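Acetoacetate decarboxylase (Sphingomonas wittichii, PDB 5UPB) probably acts as a lyase-type enzyme of the acetoacetate decarboxylase family, whose namesake converts acetoacetate to acetone and carbon dioxide. Local coordinates at residues R95-P100 with R177-H183; S197-V202 with A252-L258; L141-V147 with L161-R167; A125-P131 with V146-A152. The contacts are given in a common frame with arbitrary orientation. Residues are numbered along the deposited sequence.

Interaction 1: R95-P100 with R177-H183; sequences RQGYFP and RPATFGH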
loop_
_atom_site.group_PDB
_atom_site.type_symbol
_atom_site.label_atom_id
_atom_site.label_comp_id
_atom_site.label_asym_id
_atom_site.label_seq_id
_atom_site.Cartn_x
_atom_site.Cartn_y
_atom_site.Cartn_z
ATOM N N ARG A 95 -25.839 28.886 -13.032
ATOM C CA ARG A 95 -24.987 28.702 -11.878
ATOM C C ARG A 95 -23.713 27.998 -12.317
ATOM O O ARG A 95 -23.755 26.936 -12.947
ATOM C CB ARG A 95 -25.717 27.916 -10.796
ATOM C CG ARG A 95 -24.942 27.813 -9.531
ATOM C CD ARG A 95 -25.847 27.464 -8.377
ATOM N NE ARG A 95 -25.066 27.321 -7.157
ATOM C CZ ARG A 95 -24.554 28.334 -6.464
ATOM N NH1 ARG A 95 -24.743 29.585 -6.860
ATOM N NH2 ARG A 95 -23.847 28.084 -5.371
ATOM N N GLN A 96 -22.585 28.587 -11.974
ATOM C CA GLN A 96 -21.295 28.119 -12.453
ATOM C C GLN A 96 -20.684 27.156 -11.457
ATOM O O GLN A 96 -20.683 27.414 -10.255
ATOM C CB GLN A 96 -20.343 29.311 -12.621
ATOM C CG GLN A 96 -20.804 30.342 -13.651
ATOM C CD GLN A 96 -19.767 31.419 -13.879
ATOM O OE1 GLN A 96 -19.217 31.972 -12.928
ATOM N NE2 GLN A 96 -19.485 31.714 -15.142
ATOM N N GLY A 97 -20.138 26.056 -11.954
ATOM C CA GLY A 97 -19.528 25.130 -11.032
ATOM C C GLY A 97 -18.502 24.262 -11.719
ATOM O O GLY A 97 -18.158 24.474 -12.886
ATOM N N TYR A 98 -18.039 23.264 -10.972
ATOM C CA TYR A 98 -17.196 22.208 -11.484
ATOM C C TYR A 98 -17.934 20.888 -11.280
ATOM O O TYR A 98 -18.626 20.714 -10.275
ATOM C CB TYR A 98 -15.843 22.118 -10.764
ATOM C CG TYR A 98 -14.875 23.146 -11.230
ATOM C CD1 TYR A 98 -14.192 23.010 -12.448
ATOM C CD2 TYR A 98 -14.651 24.303 -10.462
ATOM C CE1 TYR A 98 -13.288 23.990 -12.876
ATOM C CE2 TYR A 98 -13.766 25.267 -10.874
ATOM C CZ TYR A 98 -13.079 25.125 -12.075
ATOM O OH TYR A 98 -12.194 26.131 -12.457
ATOM N N PHE A 99 -17.783 19.968 -12.237
ATOM C CA PHE A 99 -18.191 18.580 -12.052
ATOM C C PHE A 99 -16.921 17.757 -11.974
ATOM O O PHE A 99 -16.141 17.739 -12.941
ATOM C CB PHE A 99 -19.075 18.070 -13.191
ATOM C CG PHE A 99 -19.453 16.623 -13.043
ATOM C CD1 PHE A 99 -20.334 16.219 -12.053
ATOM C CD2 PHE A 99 -18.906 15.665 -13.887
ATOM C CE1 PHE A 99 -20.663 14.894 -11.905
ATOM C CE2 PHE A 99 -19.233 14.331 -13.755
ATOM C CZ PHE A 99 -20.116 13.939 -12.772
ATOM N N PRO A 100 -16.601 17.176 -10.830
ATOM C CA PRO A 100 -15.348 16.394 -10.721
ATOM C C PRO A 100 -15.523 14.972 -11.271
ATOM O O PRO A 100 -15.711 14.000 -10.548
ATOM C CB PRO A 100 -15.065 16.431 -9.216
ATOM C CG PRO A 100 -16.441 16.456 -8.607
ATOM C CD PRO A 100 -17.353 17.192 -9.566
ATOM N N ARG A 177 -15.271 28.691 -9.191
ATOM C CA ARG A 177 -16.652 28.551 -9.591
ATOM C C ARG A 177 -17.365 28.075 -8.336
ATOM O O ARG A 177 -17.006 27.015 -7.796
ATOM C CB ARG A 177 -16.775 27.571 -10.776
ATOM C CG ARG A 177 -15.967 28.056 -12.003
ATOM C CD ARG A 177 -15.892 27.083 -13.178
ATOM N NE ARG A 177 -17.171 26.971 -13.876
ATOM C CZ ARG A 177 -17.612 27.785 -14.835
ATOM N NH1 ARG A 177 -16.904 28.834 -15.255
ATOM N NH2 ARG A 177 -18.791 27.541 -15.375
ATOM N N PRO A 178 -18.394 28.774 -7.857
ATOM C CA PRO A 178 -18.851 28.519 -6.476
ATOM C C PRO A 178 -19.393 27.109 -6.265
ATOM O O PRO A 178 -19.161 26.506 -5.211
ATOM C CB PRO A 178 -19.969 29.548 -6.273
ATOM C CG PRO A 178 -20.355 30.014 -7.635
ATOM C CD PRO A 178 -19.186 29.800 -8.550
ATOM N N ALA A 179 -20.064 26.543 -7.255
ATOM C CA ALA A 179 -20.743 25.274 -7.038
ATOM C C ALA A 179 -19.850 24.119 -7.438
ATOM O O ALA A 179 -19.093 24.201 -8.405
ATOM C CB ALA A 179 -22.043 25.197 -7.826
ATOM N N THR A 180 -19.978 23.020 -6.709
ATOM C CA THR A 180 -19.503 21.722 -7.158
ATOM C C THR A 180 -20.732 20.864 -7.379
ATOM O O THR A 180 -21.522 20.647 -6.455
ATOM C CB THR A 180 -18.526 21.088 -6.168
ATOM O OG1 THR A 180 -17.414 21.948 -5.985
ATOM C CG2 THR A 180 -18.026 19.745 -6.667
ATOM N N PHE A 181 -20.918 20.430 -8.612
ATOM C CA PHE A 181 -22.076 19.628 -8.960
ATOM C C PHE A 181 -21.677 18.163 -8.880
ATOM O O PHE A 181 -20.551 17.782 -9.228
ATOM C CB PHE A 181 -22.587 19.997 -10.357
ATOM C CG PHE A 181 -22.993 21.431 -10.500
ATOM C CD1 PHE A 181 -24.026 21.936 -9.748
ATOM C CD2 PHE A 181 -22.327 22.272 -11.375
ATOM C CE1 PHE A 181 -24.420 23.231 -9.871
ATOM C CE2 PHE A 181 -22.717 23.589 -11.509
ATOM C CZ PHE A 181 -23.761 24.073 -10.752
ATOM N N GLY A 182 -22.591 17.345 -8.361
ATOM C CA GLY A 182 -22.332 15.932 -8.199
ATOM C C GLY A 182 -23.456 15.121 -8.803
ATOM O O GLY A 182 -24.558 15.626 -9.052
ATOM N N HIS A 183 -23.153 13.845 -9.052
ATOM C CA HIS A 183 -24.139 12.883 -9.543
ATOM C C HIS A 183 -24.218 11.815 -8.470
ATOM O O HIS A 183 -23.362 10.928 -8.403
ATOM C CB HIS A 183 -23.740 12.283 -10.892
ATOM C CG HIS A 183 -24.716 11.277 -11.403
ATOM N ND1 HIS A 183 -24.428 10.408 -12.440
ATOM C CD2 HIS A 183 -25.977 10.986 -11.007
ATOM C CE1 HIS A 183 -25.488 9.661 -12.686
ATOM N NE2 HIS A 183 -26.433 9.975 -11.818
#
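Two strands run parallel here, and Arg177, just before the second, curls over the first. With chi1 m, chi2 t and chi3 p, its CD lies over the face of the Tyr98 ring, 3.8 Å from the centroid in a CH-pi contact, while Arg177 NE donates to Gly97 O at 2.9 Å. Tyr98 itself is m, and its hydroxyl is bonded to the carbonyl of Arg175. Phe181, also m, swings its ring beside Gly97, with CE2 3.6 Å from Gly97 CA. A beta carbon at Gly97 would collide with that ring. Phe99 adopts t and brings CD1 to 3.2 Å from Phe181 O. Arg95 is extended but poorly ordered; its guanidinium pairs with Glu201 of strand 196-202, beyond strand 179-186. Between the strands, Ala179 N donates to Gln96 O (3.2 Å) and Phe181 N to Tyr98 O (2.8 Å). Antiparallel strands 80-92 and 196-202 flank the pair, making it a parallel pair within the mixed beta sheet of this acetoacetate decarboxylase-like fold.

Interaction 2: S197-V202 with A252-L258; sequences SELVEV and ATRLESL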
loop_
_atom_site.group_PDB
_atom_site.type_symbol
_atom_site.label_atom_id
_atom_site.label_comp_id
_atom_site.label_asym_id
_atom_site.label_seq_id
_atom_site.Cartn_x
_atom_site.Cartn_y
_atom_site.Cartn_z
ATOM N N SER A 197 -30.489 8.031 -8.709
ATOM C CA SER A 197 -29.741 8.819 -9.688
ATOM C C SER A 197 -30.217 10.270 -9.625
ATOM O O SER A 197 -31.301 10.608 -10.109
ATOM C CB SER A 197 -29.897 8.250 -11.094
ATOM O OG SER A 197 -29.121 9.030 -11.997
ATOM N N GLU A 198 -29.403 11.144 -9.056
ATOM C CA GLU A 198 -29.834 12.531 -8.897
ATOM C C GLU A 198 -28.647 13.490 -8.908
ATOM O O GLU A 198 -27.554 13.197 -8.405
ATOM C CB GLU A 198 -30.647 12.735 -7.600
ATOM C CG GLU A 198 -29.911 12.265 -6.332
ATOM C CD GLU A 198 -30.818 12.039 -5.148
ATOM O OE1 GLU A 198 -32.057 11.964 -5.309
ATOM O OE2 GLU A 198 -30.293 11.868 -4.034
ATOM N N LEU A 199 -28.884 14.635 -9.526
ATOM C CA LEU A 199 -27.928 15.730 -9.537
ATOM C C LEU A 199 -28.004 16.450 -8.208
ATOM O O LEU A 199 -29.097 16.737 -7.709
ATOM C CB LEU A 199 -28.253 16.661 -10.716
ATOM C CG LEU A 199 -27.303 17.760 -11.168
ATOM C CD1 LEU A 199 -26.082 17.134 -11.790
ATOM C CD2 LEU A 199 -28.030 18.636 -12.209
ATOM N N VAL A 200 -26.830 16.762 -7.646
ATOM C CA VAL A 200 -26.738 17.426 -6.361
ATOM C C VAL A 200 -25.785 18.608 -6.495
ATOM O O VAL A 200 -24.990 18.690 -7.426
ATOM C CB VAL A 200 -26.249 16.465 -5.250
ATOM C CG1 VAL A 200 -27.201 15.303 -5.077
ATOM C CG2 VAL A 200 -24.864 15.913 -5.600
ATOM N N GLU A 201 -25.851 19.512 -5.527
ATOM C CA GLU A 201 -25.009 20.717 -5.487
ATOM C C GLU A 201 -24.390 20.850 -4.107
ATOM O O GLU A 201 -25.088 20.647 -3.110
ATOM C CB GLU A 201 -25.827 21.969 -5.786
ATOM C CG GLU A 201 -25.014 23.222 -5.893
ATOM C CD GLU A 201 -25.887 24.438 -6.066
ATOM O OE1 GLU A 201 -27.121 24.303 -6.059
ATOM O OE2 GLU A 201 -25.343 25.542 -6.127
ATOM N N VAL A 202 -23.059 20.983 -4.032
ATOM C CA VAL A 202 -22.395 21.239 -2.761
ATOM C C VAL A 202 -21.940 22.699 -2.740
ATOM O O VAL A 202 -21.311 23.170 -3.698
ATOM C CB VAL A 202 -21.246 20.261 -2.497
ATOM C CG1 VAL A 202 -20.321 20.280 -3.607
ATOM C CG2 VAL A 202 -20.526 20.636 -1.244
ATOM N N ALA A 252 -24.525 17.409 0.238
ATOM C CA ALA A 252 -24.933 18.056 -1.001
ATOM C C ALA A 252 -26.460 18.079 -1.128
ATOM O O ALA A 252 -27.144 17.097 -0.826
ATOM C CB ALA A 252 -24.314 17.330 -2.195
ATOM N N THR A 253 -26.988 19.220 -1.585
ATOM C CA THR A 253 -28.426 19.382 -1.786
ATOM C C THR A 253 -28.841 18.780 -3.116
ATOM O O THR A 253 -28.208 19.001 -4.158
ATOM C CB THR A 253 -28.820 20.868 -1.760
ATOM O OG1 THR A 253 -28.437 21.439 -0.510
ATOM C CG2 THR A 253 -30.339 21.048 -1.920
ATOM N N ARG A 254 -29.949 18.073 -3.091
ATOM C CA ARG A 254 -30.485 17.509 -4.318
ATOM C C ARG A 254 -31.093 18.612 -5.179
ATOM O O ARG A 254 -31.888 19.421 -4.698
ATOM C CB ARG A 254 -31.545 16.456 -3.987
ATOM C CG ARG A 254 -32.328 15.967 -5.189
ATOM C CD ARG A 254 -33.434 15.015 -4.744
ATOM N NE ARG A 254 -34.570 15.104 -5.656
ATOM C CZ ARG A 254 -34.769 14.291 -6.681
ATOM N NH1 ARG A 254 -33.918 13.295 -6.921
ATOM N NH2 ARG A 254 -35.830 14.478 -7.466
ATOM N N LEU A 255 -30.754 18.609 -6.469
ATOM C CA LEU A 255 -31.316 19.519 -7.459
ATOM C C LEU A 255 -32.464 18.899 -8.243
ATOM O O LEU A 255 -33.515 19.519 -8.379
ATOM C CB LEU A 255 -30.234 19.963 -8.447
ATOM C CG LEU A 255 -29.079 20.776 -7.880
ATOM C CD1 LEU A 255 -27.976 20.905 -8.939
ATOM C CD2 LEU A 255 -29.585 22.143 -7.445
ATOM N N GLU A 256 -32.278 17.699 -8.784
ATOM C CA GLU A 256 -33.299 17.065 -9.602
ATOM C C GLU A 256 -32.881 15.621 -9.852
ATOM O O GLU A 256 -31.703 15.282 -9.737
ATOM C CB GLU A 256 -33.480 17.823 -10.925
ATOM C CG GLU A 256 -32.245 17.833 -11.813
ATOM C CD GLU A 256 -32.053 19.141 -12.556
ATOM O OE1 GLU A 256 -32.579 20.181 -12.097
ATOM O OE2 GLU A 256 -31.361 19.131 -13.597
ATOM N N SER A 257 -33.849 14.782 -10.201
ATOM C CA SER A 257 -33.523 13.424 -10.646
ATOM C C SER A 257 -32.934 13.416 -12.052
ATOM O O SER A 257 -33.139 14.337 -12.850
ATOM C CB SER A 257 -34.753 12.522 -10.637
ATOM O OG SER A 257 -35.176 12.288 -9.312
ATOM N N LEU A 258 -32.197 12.339 -12.349
ATOM C CA LEU A 258 -31.630 12.089 -13.675
ATOM C C LEU A 258 -32.238 10.839 -14.326
ATOM O O LEU A 258 -32.763 9.961 -13.635
ATOM C CB LEU A 258 -30.110 11.935 -13.592
ATOM C CG LEU A 258 -29.370 13.163 -13.090
ATOM C CD1 LEU A 258 -27.910 13.064 -13.399
ATOM C CD2 LEU A 258 -29.973 14.394 -13.742
#
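Leu199 is the main knob here. Its side chain wedges between two leucines of the C-terminal segment, Leu199 CG lying 3.9 Å from Leu255 CD1 and Leu199 CB 4.2 Å from Leu258 CD2, with Glu256 OE2 3.6 Å from Leu199 CD2. Ala252 fits between two valines: its CB is 3.7 Å from Val200 CB and 4.3 Å from Val202 CB. On the face carrying Glu198 and Arg254, the arginine reaches along its own strand, so that Arg254 NH1 forms a salt bridge to Glu198 OE1 at 2.8 Å and its guanidinium also bonds Ser257 OG. Glu198 has further partners in Arg184 and in Thr194 of the second subunit, which places this face at the subunit interface. The register shifts by one residue at Leu199: Leu199 O accepts from Leu255 N at 2.8 Å and weakly from Glu256 N at 3.5 Å, while Leu199 N donates to Glu256 O at 2.9 Å. Leu255 and Glu256 thus both face Leu199, a classic beta bulge in an antiparallel strand pair.

Interaction 3: L141-V147 with L161-R167; sequences LREGAVV and LGLTVTR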
loop_
_atom_site.group_PDB
_atom_site.type_symbol
_atom_site.label_atom_id
_atom_site.label_comp_id
_atom_site.label_asym_id
_atom_site.label_seq_id
_atom_site.Cartn_x
_atom_site.Cartn_y
_atom_site.Cartn_z
ATOM N N LEU A 141 8.357 27.080 -0.431
ATOM C CA LEU A 141 7.793 27.710 -1.619
ATOM C C LEU A 141 8.371 29.120 -1.794
ATOM O O LEU A 141 8.430 29.912 -0.855
ATOM C CB LEU A 141 6.269 27.750 -1.523
ATOM C CG LEU A 141 5.660 26.358 -1.563
ATOM C CD1 LEU A 141 4.208 26.450 -1.142
ATOM C CD2 LEU A 141 5.783 25.776 -2.973
ATOM N N ARG A 142 8.830 29.393 -3.006
ATOM C CA ARG A 142 9.501 30.618 -3.403
ATOM C C ARG A 142 9.634 30.602 -4.918
ATOM O O ARG A 142 9.404 29.586 -5.580
ATOM C CB ARG A 142 10.893 30.701 -2.767
ATOM C CG ARG A 142 11.806 29.566 -3.240
ATOM C CD ARG A 142 13.168 29.556 -2.582
ATOM N NE ARG A 142 13.141 29.338 -1.143
ATOM C CZ ARG A 142 14.126 29.700 -0.325
ATOM N NH1 ARG A 142 15.212 30.296 -0.805
ATOM N NH2 ARG A 142 14.025 29.472 0.977
ATOM N N GLU A 143 10.075 31.714 -5.456
ATOM C CA GLU A 143 10.411 31.733 -6.864
ATOM C C GLU A 143 11.442 30.648 -7.145
ATOM O O GLU A 143 12.412 30.489 -6.401
ATOM C CB GLU A 143 10.991 33.092 -7.221
ATOM C CG GLU A 143 10.112 34.262 -6.913
ATOM C CD GLU A 143 10.736 35.557 -7.376
ATOM O OE1 GLU A 143 11.876 35.498 -7.874
ATOM O OE2 GLU A 143 10.124 36.641 -7.188
ATOM N N GLY A 144 11.203 29.847 -8.168
ATOM C CA GLY A 144 12.125 28.785 -8.465
ATOM C C GLY A 144 11.851 27.455 -7.799
ATOM O O GLY A 144 12.444 26.470 -8.212
ATOM N N ALA A 145 10.955 27.385 -6.816
ATOM C CA ALA A 145 10.598 26.105 -6.202
ATOM C C ALA A 145 9.884 25.174 -7.178
ATOM O O ALA A 145 9.218 25.610 -8.116
ATOM C CB ALA A 145 9.696 26.347 -4.989
ATOM N N VAL A 146 9.997 23.867 -6.942
ATOM C CA VAL A 146 9.278 22.896 -7.762
ATOM C C VAL A 146 8.349 22.102 -6.862
ATOM O O VAL A 146 8.648 21.874 -5.685
ATOM C CB VAL A 146 10.222 21.983 -8.568
ATOM C CG1 VAL A 146 10.913 22.812 -9.665
ATOM C CG2 VAL A 146 11.259 21.286 -7.668
ATOM N N VAL A 147 7.174 21.777 -7.412
ATOM C CA VAL A 147 6.128 20.980 -6.771
ATOM C C VAL A 147 5.732 19.867 -7.732
ATOM O O VAL A 147 5.721 20.074 -8.951
ATOM C CB VAL A 147 4.922 21.871 -6.429
ATOM C CG1 VAL A 147 3.812 21.061 -5.818
ATOM C CG2 VAL A 147 5.376 23.005 -5.501
ATOM N N LEU A 161 1.440 15.749 -12.539
ATOM C CA LEU A 161 1.348 17.209 -12.523
ATOM C C LEU A 161 2.593 17.778 -11.879
ATOM O O LEU A 161 3.179 17.168 -10.979
ATOM C CB LEU A 161 0.204 17.750 -11.690
ATOM C CG LEU A 161 -1.240 17.535 -12.043
ATOM C CD1 LEU A 161 -2.049 18.360 -11.047
ATOM C CD2 LEU A 161 -1.496 17.941 -13.479
ATOM N N GLY A 162 2.947 18.992 -12.295
ATOM C CA GLY A 162 4.069 19.665 -11.674
ATOM C C GLY A 162 3.977 21.159 -11.893
ATOM O O GLY A 162 3.220 21.646 -12.740
ATOM N N LEU A 163 4.759 21.883 -11.110
ATOM C CA LEU A 163 4.803 23.347 -11.162
ATOM C C LEU A 163 6.220 23.793 -10.855
ATOM O O LEU A 163 6.806 23.328 -9.873
ATOM C CB LEU A 163 3.859 23.945 -10.116
ATOM C CG LEU A 163 3.706 25.445 -10.146
ATOM C CD1 LEU A 163 2.977 25.848 -11.419
ATOM C CD2 LEU A 163 2.950 25.880 -8.903
ATOM N N THR A 164 6.760 24.709 -11.674
ATOM C CA THR A 164 7.963 25.460 -11.315
ATOM C C THR A 164 7.490 26.868 -10.968
ATOM O O THR A 164 6.971 27.580 -11.832
ATOM C CB THR A 164 8.979 25.516 -12.445
ATOM O OG1 THR A 164 9.363 24.196 -12.816
ATOM C CG2 THR A 164 10.213 26.277 -11.981
ATOM N N VAL A 165 7.645 27.253 -9.706
ATOM C CA VAL A 165 7.056 28.496 -9.209
ATOM C C VAL A 165 7.777 29.675 -9.828
ATOM O O VAL A 165 9.012 29.690 -9.891
ATOM C CB VAL A 165 7.133 28.533 -7.680
ATOM C CG1 VAL A 165 6.688 29.931 -7.122
ATOM C CG2 VAL A 165 6.295 27.391 -7.087
ATOM N N THR A 166 7.012 30.646 -10.321
ATOM C CA THR A 166 7.588 31.875 -10.865
ATOM C C THR A 166 7.307 33.094 -10.005
ATOM O O THR A 166 8.092 34.034 -10.027
ATOM C CB THR A 166 7.069 32.160 -12.282
ATOM O OG1 THR A 166 5.640 32.209 -12.295
ATOM C CG2 THR A 166 7.518 31.094 -13.251
ATOM N N ARG A 167 6.238 33.100 -9.218
ATOM C CA ARG A 167 5.929 34.285 -8.434
ATOM C C ARG A 167 4.901 33.938 -7.379
ATOM O O ARG A 167 4.180 32.932 -7.473
ATOM C CB ARG A 167 5.384 35.430 -9.305
ATOM C CG ARG A 167 4.150 35.015 -10.109
ATOM C CD ARG A 167 3.408 36.236 -10.638
ATOM N NE ARG A 167 2.300 35.849 -11.504
ATOM C CZ ARG A 167 1.080 35.506 -11.078
ATOM N NH1 ARG A 167 0.765 35.492 -9.795
ATOM N NH2 ARG A 167 0.149 35.208 -11.954
#
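A type II turn, Arg142 to Ala145, leads into this antiparallel pairing and is itself pinned to the partner strand. Gly144 occupies its third position with phi at 91°, where a side chain would jam against the preceding carbonyl, and its N donates to Val165 O at 2.8 Å. Val165 N in turn reaches Ala145 O at 2.8 Å. The Val165 side chain nestles against the turn: CG1 is 3.1 Å from Arg142 O, and CG2 is 4.1 Å from Ala145 CB and 4.4 Å from Leu141 CD2. Val146 and Thr164 follow as a non-hydrogen-bonded pair whose side chains pack on Leu73 of the third subunit. Val147 and Leu163 then form a hydrogen-bonded pair, with Val147 N to Leu163 O at 2.9 Å and Leu163 N to Val147 O at 3.0 Å; their side chains turn to the other face, where both meet Leu28. Every hydrogen bond between the segments is backbone to backbone and the side chains add mainly apolar contacts, so the register rests on main-chain geometry.

Interaction 4: A125-P131 with V146-A152; sequences AITLARP and VVGGICA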
loop_
_atom_site.group_PDB
_atom_site.type_symbol
_atom_site.label_atom_id
_atom_site.label_comp_id
_atom_site.label_asym_id
_atom_site.label_seq_id
_atom_site.Cartn_x
_atom_site.Cartn_y
_atom_site.Cartn_z
ATOM N N ALA A 125 -3.281 5.377 -5.662
ATOM C CA ALA A 125 -2.128 5.803 -4.883
ATOM C C ALA A 125 -1.780 7.193 -5.384
ATOM O O ALA A 125 -1.686 7.400 -6.596
ATOM C CB ALA A 125 -0.949 4.831 -5.069
ATOM N N ILE A 126 -1.706 8.157 -4.481
ATOM C CA ILE A 126 -1.549 9.566 -4.839
ATOM C C ILE A 126 -0.460 10.171 -3.977
ATOM O O ILE A 126 -0.473 10.005 -2.757
ATOM C CB ILE A 126 -2.845 10.371 -4.632
ATOM C CG1 ILE A 126 -3.983 9.777 -5.468
ATOM C CG2 ILE A 126 -2.622 11.839 -5.023
ATOM C CD1 ILE A 126 -4.957 8.983 -4.649
ATOM N N THR A 127 0.474 10.887 -4.602
ATOM C CA THR A 127 1.490 11.611 -3.846
ATOM C C THR A 127 1.520 13.064 -4.283
ATOM O O THR A 127 1.591 13.347 -5.479
ATOM C CB THR A 127 2.895 11.037 -4.069
ATOM O OG1 THR A 127 2.974 9.684 -3.594
ATOM C CG2 THR A 127 3.903 11.931 -3.342
ATOM N N LEU A 128 1.493 13.965 -3.308
ATOM C CA LEU A 128 1.796 15.384 -3.506
ATOM C C LEU A 128 3.109 15.683 -2.800
ATOM O O LEU A 128 3.240 15.424 -1.599
ATOM C CB LEU A 128 0.694 16.270 -2.939
ATOM C CG LEU A 128 1.050 17.777 -2.961
ATOM C CD1 LEU A 128 1.216 18.275 -4.381
ATOM C CD2 LEU A 128 -0.020 18.586 -2.269
ATOM N N ALA A 129 4.095 16.193 -3.532
ATOM C CA ALA A 129 5.359 16.595 -2.930
ATOM C C ALA A 129 5.555 18.095 -3.096
ATOM O O ALA A 129 5.559 18.594 -4.222
ATOM C CB ALA A 129 6.548 15.864 -3.542
ATOM N N ARG A 130 5.713 18.788 -1.990
ATOM C CA ARG A 130 6.112 20.205 -1.972
ATOM C C ARG A 130 7.369 20.370 -1.132
ATOM O O ARG A 130 7.614 19.588 -0.198
ATOM C CB ARG A 130 5.000 21.127 -1.471
ATOM C CG ARG A 130 3.722 20.848 -2.164
ATOM C CD ARG A 130 2.698 21.977 -2.077
ATOM N NE ARG A 130 2.512 22.511 -0.746
ATOM C CZ ARG A 130 1.923 23.681 -0.481
ATOM N NH1 ARG A 130 1.416 24.463 -1.459
ATOM N NH2 ARG A 130 1.807 24.057 0.774
ATOM N N PRO A 131 8.204 21.345 -1.468
ATOM C CA PRO A 131 9.439 21.558 -0.701
ATOM C C PRO A 131 9.153 21.985 0.734
ATOM O O PRO A 131 8.401 22.933 0.993
ATOM C CB PRO A 131 10.150 22.646 -1.490
ATOM C CG PRO A 131 9.027 23.441 -2.150
ATOM C CD PRO A 131 7.971 22.408 -2.466
ATOM N N VAL A 146 9.997 23.867 -6.942
ATOM C CA VAL A 146 9.278 22.896 -7.762
ATOM C C VAL A 146 8.349 22.102 -6.862
ATOM O O VAL A 146 8.648 21.874 -5.685
ATOM C CB VAL A 146 10.222 21.983 -8.568
ATOM C CG1 VAL A 146 10.913 22.812 -9.665
ATOM C CG2 VAL A 146 11.259 21.286 -7.668
ATOM N N VAL A 147 7.174 21.777 -7.412
ATOM C CA VAL A 147 6.128 20.980 -6.771
ATOM C C VAL A 147 5.732 19.867 -7.732
ATOM O O VAL A 147 5.721 20.074 -8.951
ATOM C CB VAL A 147 4.922 21.871 -6.429
ATOM C CG1 VAL A 147 3.812 21.061 -5.818
ATOM C CG2 VAL A 147 5.376 23.005 -5.501
ATOM N N GLY A 148 5.432 18.681 -7.206
ATOM C CA GLY A 148 5.074 17.557 -8.062
ATOM C C GLY A 148 3.934 16.757 -7.476
ATOM O O GLY A 148 3.767 16.682 -6.259
ATOM N N GLY A 149 3.114 16.192 -8.355
ATOM C CA GLY A 149 2.070 15.273 -7.914
ATOM C C GLY A 149 1.911 14.163 -8.923
ATOM O O GLY A 149 2.135 14.358 -10.123
ATOM N N ILE A 150 1.504 12.989 -8.435
ATOM C CA ILE A 150 1.313 11.840 -9.314
ATOM C C ILE A 150 0.220 10.962 -8.715
ATOM O O ILE A 150 0.023 10.904 -7.494
ATOM C CB ILE A 150 2.639 11.049 -9.510
ATOM C CG1 ILE A 150 2.515 9.975 -10.589
ATOM C CG2 ILE A 150 3.035 10.339 -8.227
ATOM C CD1 ILE A 150 3.886 9.507 -11.084
ATOM N N CYS A 151 -0.530 10.311 -9.582
ATOM C CA CYS A 151 -1.498 9.346 -9.097
ATOM C C CYS A 151 -1.504 8.148 -10.032
ATOM O O CYS A 151 -1.195 8.263 -11.219
ATOM C CB CYS A 151 -2.903 9.966 -8.986
ATOM S SG CYS A 151 -3.488 10.712 -10.483
ATOM N N ALA A 152 -1.806 6.992 -9.462
ATOM C CA ALA A 152 -1.764 5.732 -10.186
ATOM C C ALA A 152 -2.805 4.779 -9.606
ATOM O O ALA A 152 -3.199 4.897 -8.441
ATOM C CB ALA A 152 -0.386 5.085 -10.093
#
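Val147 overlaps the end of the facing segment, its CG1 lying 4.1 Å from Leu128 CD1 and 3.7 Å from Arg130 CG, and its CG2 4.0 Å from Pro131 CD. From there the strands run almost exactly antiparallel, at 178°. Three hydrogen-bonded pairs hold them: Ala129 with Gly148, Thr127 with Ile150 and Ala125 with Ala152, giving six backbone hydrogen bonds, from Ala129 N to Gly148 O at 2.8 Å to Gly148 N to Ala129 O at 3.0 Å. Pro131, which has no amide hydrogen, sets its CD 3.3 Å from Val146 O instead. On one face Ile126 CG1 packs on Cys151 CB at 3.7 Å, and Leu128 lies opposite Gly149, its CD1 reaching 3.5 Å from Gly148 O. Ala125, Thr127, Ala129, Ile150 and Ala152 point to the other face, where Thr127 and Ala129 meet Val80 and Pro76 of the third subunit, and Ile150 packs on His154 of the fourth. Strand 156-166 pairs with the far edge of 146-153, while strands 53-65 and 80-92 pack against the Ile126 and Cys151 face.

How the interactions relate
All four contacts belong to one mixed, curled sheet but gather in two groups. Interactions 3 and 4 have centres about 13 Å apart and share strand 146-153, which pairs with 125-129 along one edge and 156-166 along the other; both touch the third subunit. Interactions 1 and 2, about 11 Å apart between centres, are joined by neighbouring strands 179-186 and 196-202 and by the Arg95–Glu201 salt bridge. Interaction 2 lies about 32 Å from interaction 4 and 38 Å from interaction 3, centre to centre. Along the chain, 3 and 4 interleave inside the loop closed by interaction 1, and interaction 2 follows, tying the C-terminal strand into the sheet beside the second subunit.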